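Zinc transport protein ZntB (Vibrio parahaemolyticus RIMD 2210633, PDB 3CK6) probably carries zinc ions into the cell together with protons, its cytoplasmic domain assembling into a funnel-shaped homopentamer. Local coordinates at residues L180-Q191 with I219-L230. The protein carries 1 engineered substitution. Residues are numbered along the deposited sequence; the frame is centred on the assembly and turned at random.
Sequences LISIKRFIRPQQ and ITRINETIEFYL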
# COMPACT_ATOMS: atom_id res chain seq x y z
N LEU E 180 11.03 3.85 -20.22
CA LEU E 180 10.02 3.23 -19.37
C LEU E 180 9.58 4.12 -18.22
O LEU E 180 8.38 4.28 -18.03
CB LEU E 180 10.48 1.86 -18.84
CG LEU E 180 10.61 0.71 -19.84
CD1 LEU E 180 11.55 -0.37 -19.31
CD2 LEU E 180 9.21 0.14 -20.15
N ILE E 181 10.50 4.74 -17.47
CA ILE E 181 10.06 5.64 -16.38
C ILE E 181 9.32 6.88 -16.88
O ILE E 181 8.36 7.33 -16.22
CB ILE E 181 11.12 5.98 -15.32
CG1 ILE E 181 12.22 6.88 -15.91
CG2 ILE E 181 11.66 4.67 -14.66
CD1 ILE E 181 13.13 7.61 -14.86
N SER E 182 9.73 7.40 -18.04
CA SER E 182 9.03 8.50 -18.70
C SER E 182 7.58 8.14 -19.04
O SER E 182 6.68 8.95 -18.80
CB SER E 182 9.78 8.98 -19.96
OG SER E 182 11.10 9.39 -19.66
N ILE E 183 7.36 6.93 -19.59
CA ILE E 183 6.00 6.40 -19.89
C ILE E 183 5.21 6.18 -18.62
O ILE E 183 4.00 6.52 -18.54
CB ILE E 183 6.04 4.99 -20.64
CG1 ILE E 183 6.80 5.04 -21.97
CG2 ILE E 183 4.65 4.45 -20.90
CD1 ILE E 183 6.61 6.28 -22.81
N LYS E 184 5.87 5.55 -17.64
CA LYS E 184 5.18 5.13 -16.41
C LYS E 184 4.60 6.34 -15.67
O LYS E 184 3.51 6.26 -15.09
CB LYS E 184 6.13 4.37 -15.49
CG LYS E 184 5.54 4.10 -14.11
CD LYS E 184 6.54 3.32 -13.25
CE LYS E 184 6.00 3.11 -11.84
NZ LYS E 184 6.80 2.08 -11.12
N ARG E 185 5.34 7.46 -15.72
CA ARG E 185 4.95 8.72 -15.11
C ARG E 185 3.50 9.11 -15.44
O ARG E 185 2.78 9.64 -14.58
CB ARG E 185 5.91 9.84 -15.56
CG ARG E 185 5.55 11.25 -15.10
CD ARG E 185 6.42 12.27 -15.81
NE ARG E 185 6.20 13.63 -15.35
CZ ARG E 185 6.82 14.70 -15.84
NH1 ARG E 185 7.72 14.55 -16.83
NH2 ARG E 185 6.55 15.92 -15.34
N PHE E 186 3.08 8.83 -16.67
CA PHE E 186 1.72 9.16 -17.14
C PHE E 186 0.76 7.98 -17.25
O PHE E 186 -0.46 8.14 -17.17
CB PHE E 186 1.81 9.86 -18.48
CG PHE E 186 2.61 11.15 -18.42
CD1 PHE E 186 2.19 12.19 -17.58
CD2 PHE E 186 3.76 11.31 -19.16
CE1 PHE E 186 2.90 13.39 -17.51
CE2 PHE E 186 4.50 12.51 -19.09
CZ PHE E 186 4.05 13.56 -18.26
N ILE E 187 1.32 6.80 -17.47
CA ILE E 187 0.47 5.65 -17.73
C ILE E 187 -0.19 5.10 -16.47
O ILE E 187 -1.33 4.65 -16.52
CB ILE E 187 1.18 4.65 -18.66
CG1 ILE E 187 1.25 5.30 -20.04
CG2 ILE E 187 0.42 3.33 -18.74
CD1 ILE E 187 1.85 4.44 -21.11
N ARG E 188 0.50 5.20 -15.34
CA ARG E 188 -0.12 4.93 -14.04
C ARG E 188 -1.37 5.82 -13.78
O ARG E 188 -2.48 5.29 -13.58
CB ARG E 188 0.94 5.02 -12.92
CG ARG E 188 0.50 4.47 -11.58
CD ARG E 188 1.72 3.92 -10.81
NE ARG E 188 1.47 2.58 -10.28
CZ ARG E 188 1.76 1.44 -10.91
NH1 ARG E 188 1.47 0.27 -10.34
NH2 ARG E 188 2.35 1.45 -12.11
N PRO E 189 -1.23 7.17 -13.82
CA PRO E 189 -2.43 8.04 -13.73
C PRO E 189 -3.53 7.77 -14.77
O PRO E 189 -4.71 7.93 -14.45
CB PRO E 189 -1.87 9.45 -13.98
CG PRO E 189 -0.47 9.38 -13.65
CD PRO E 189 0.01 7.97 -13.89
N GLN E 190 -3.14 7.38 -15.99
CA GLN E 190 -4.11 7.08 -17.06
C GLN E 190 -5.01 5.93 -16.65
O GLN E 190 -6.21 5.94 -16.93
CB GLN E 190 -3.37 6.70 -18.34
CG GLN E 190 -4.25 6.63 -19.62
CD GLN E 190 -3.69 7.55 -20.70
OE1 GLN E 190 -3.25 8.66 -20.39
NE2 GLN E 190 -3.67 7.09 -21.96
N GLN E 191 -4.43 4.93 -16.01
CA GLN E 191 -5.21 3.81 -15.48
C GLN E 191 -6.27 4.30 -14.50
O GLN E 191 -7.43 3.89 -14.58
CB GLN E 191 -4.30 2.77 -14.82
CG GLN E 191 -5.04 1.48 -14.40
CD GLN E 191 -4.15 0.52 -13.63
OE1 GLN E 191 -3.01 0.26 -14.02
NE2 GLN E 191 -4.65 0.02 -12.52
N ILE E 219 -5.32 -0.98 -20.19
CA ILE E 219 -4.37 -0.01 -19.58
C ILE E 219 -3.69 -0.65 -18.35
O ILE E 219 -2.51 -0.47 -18.14
CB ILE E 219 -4.99 1.37 -19.25
CG1 ILE E 219 -3.92 2.37 -18.73
CG2 ILE E 219 -6.12 1.26 -18.26
CD1 ILE E 219 -2.98 2.86 -19.83
N THR E 220 -4.44 -1.46 -17.59
CA THR E 220 -3.89 -2.19 -16.44
C THR E 220 -2.80 -3.14 -16.92
O THR E 220 -1.70 -3.15 -16.36
CB THR E 220 -4.99 -2.96 -15.69
OG1 THR E 220 -5.99 -2.03 -15.29
CG2 THR E 220 -4.44 -3.68 -14.44
N ARG E 221 -3.10 -3.91 -17.97
CA ARG E 221 -2.09 -4.78 -18.60
C ARG E 221 -0.83 -4.00 -19.01
O ARG E 221 0.30 -4.45 -18.75
CB ARG E 221 -2.66 -5.54 -19.81
CG ARG E 221 -1.55 -6.28 -20.64
CD ARG E 221 -2.22 -7.03 -21.84
NE ARG E 221 -2.95 -6.09 -22.71
CZ ARG E 221 -2.38 -5.19 -23.51
NH1 ARG E 221 -3.15 -4.38 -24.23
NH2 ARG E 221 -1.06 -5.07 -23.59
N ILE E 222 -1.02 -2.84 -19.66
CA ILE E 222 0.11 -1.97 -20.01
C ILE E 222 0.99 -1.64 -18.81
O ILE E 222 2.23 -1.83 -18.87
CB ILE E 222 -0.35 -0.71 -20.81
CG1 ILE E 222 -0.93 -1.15 -22.17
CG2 ILE E 222 0.80 0.35 -20.91
CD1 ILE E 222 -1.59 -0.03 -22.99
N ASN E 223 0.38 -1.18 -17.72
CA ASN E 223 1.10 -0.85 -16.48
C ASN E 223 1.88 -2.03 -15.92
O ASN E 223 3.03 -1.88 -15.53
CB ASN E 223 0.17 -0.27 -15.40
CG ASN E 223 -0.02 1.23 -15.54
OD1 ASN E 223 0.90 1.99 -15.27
ND2 ASN E 223 -1.19 1.65 -16.00
N GLU E 224 1.27 -3.21 -15.91
CA GLU E 224 1.97 -4.42 -15.47
C GLU E 224 3.14 -4.81 -16.36
O GLU E 224 4.14 -5.28 -15.86
CB GLU E 224 1.01 -5.59 -15.32
CG GLU E 224 -0.06 -5.30 -14.26
CD GLU E 224 -1.20 -6.31 -14.21
OE1 GLU E 224 -1.42 -7.10 -15.18
OE2 GLU E 224 -1.89 -6.29 -13.17
N THR E 225 2.98 -4.62 -17.66
CA THR E 225 4.04 -4.91 -18.63
C THR E 225 5.24 -3.99 -18.42
O THR E 225 6.40 -4.44 -18.43
CB THR E 225 3.51 -4.82 -20.07
OG1 THR E 225 2.72 -5.97 -20.33
CG2 THR E 225 4.69 -4.85 -21.05
N ILE E 226 4.96 -2.70 -18.24
CA ILE E 226 5.99 -1.71 -17.89
C ILE E 226 6.79 -2.14 -16.65
O ILE E 226 8.02 -2.10 -16.67
CB ILE E 226 5.39 -0.29 -17.72
CG1 ILE E 226 4.96 0.25 -19.08
CG2 ILE E 226 6.42 0.69 -17.07
CD1 ILE E 226 4.33 1.58 -19.02
N GLU E 227 6.10 -2.55 -15.59
CA GLU E 227 6.77 -2.99 -14.36
C GLU E 227 7.62 -4.21 -14.60
O GLU E 227 8.71 -4.34 -14.04
CB GLU E 227 5.79 -3.26 -13.21
CG GLU E 227 5.09 -2.02 -12.72
CD GLU E 227 6.05 -1.00 -12.13
OE1 GLU E 227 5.92 0.18 -12.49
OE2 GLU E 227 6.93 -1.39 -11.32
N PHE E 228 7.14 -5.10 -15.46
CA PHE E 228 7.90 -6.27 -15.82
C PHE E 228 9.16 -5.88 -16.58
O PHE E 228 10.25 -6.38 -16.28
CB PHE E 228 7.06 -7.25 -16.65
CG PHE E 228 7.87 -8.36 -17.23
CD1 PHE E 228 8.52 -9.28 -16.40
CD2 PHE E 228 7.98 -8.50 -18.61
CE1 PHE E 228 9.27 -10.33 -16.94
CE2 PHE E 228 8.72 -9.52 -19.16
CZ PHE E 228 9.39 -10.45 -18.33
N TYR E 229 9.02 -4.99 -17.57
CA TYR E 229 10.21 -4.56 -18.35
C TYR E 229 11.23 -3.85 -17.46
O TYR E 229 12.43 -4.03 -17.63
CB TYR E 229 9.84 -3.67 -19.53
CG TYR E 229 9.08 -4.38 -20.64
CD1 TYR E 229 9.13 -5.77 -20.79
CD2 TYR E 229 8.35 -3.65 -21.56
CE1 TYR E 229 8.45 -6.41 -21.83
CE2 TYR E 229 7.65 -4.27 -22.60
CZ TYR E 229 7.70 -5.65 -22.73
OH TYR E 229 7.00 -6.24 -23.76
N LEU E 230 10.74 -3.05 -16.52
CA LEU E 230 11.62 -2.38 -15.56
C LEU E 230 12.34 -3.41 -14.70
O LEU E 230 13.50 -3.23 -14.35
CB LEU E 230 10.85 -1.41 -14.69
CG LEU E 230 10.49 -0.04 -15.25
CD1 LEU E 230 9.46 0.57 -14.32
CD2 LEU E 230 11.75 0.81 -15.32
O HOH W 1 3.56 0.80 -14.64
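L180 brings CD1 to within 3.7 Å of Y229 CB, the two side chains crossing at about a right angle, while its CB packs on L230 CD2. The helices here run nearly antiparallel, at 147° with 9.3 Å between axes, within the long 173-199 and 209-246 helices of the CorA-like cytoplasmic domain. K184 reaches E227 by an extended chain with CG trans to the backbone N; K184 NZ lies 2.5 Å from E227 OE1 in a salt bridge, on the syn side and 19° out of the carboxylate plane. Just inside this pair, I226 enters as a knob among L180, I183, K184 and I187. I187 is the reciprocal knob, sitting among I219, I222, N223 and I226, with CG2 3.6 Å from I219 CD1; it also touches I149 of helix 134-161, the third helix packed here. I187 O takes a nearly straight bond, 3.0 Å and 170°, from N223 ND2, which comes from above the carbonyl plane, on the face opposite Q191 N. R188 NH2 meets E227 OE1 at a long 3.8 Å, well out of the guanidinium plane, so that link is charge alone; NH2 also makes a weak in-plane bond to a water. Q191 CB packs on I219 CG1 at 3.9 Å. Chemically, the buried N223 amide is gripped by two carbonyls, I187 O lying in the amide plane and I219 O of its own helix 3.3 Å from N223 ND2, so its orientation is held beside the interlocked aliphatic knobs.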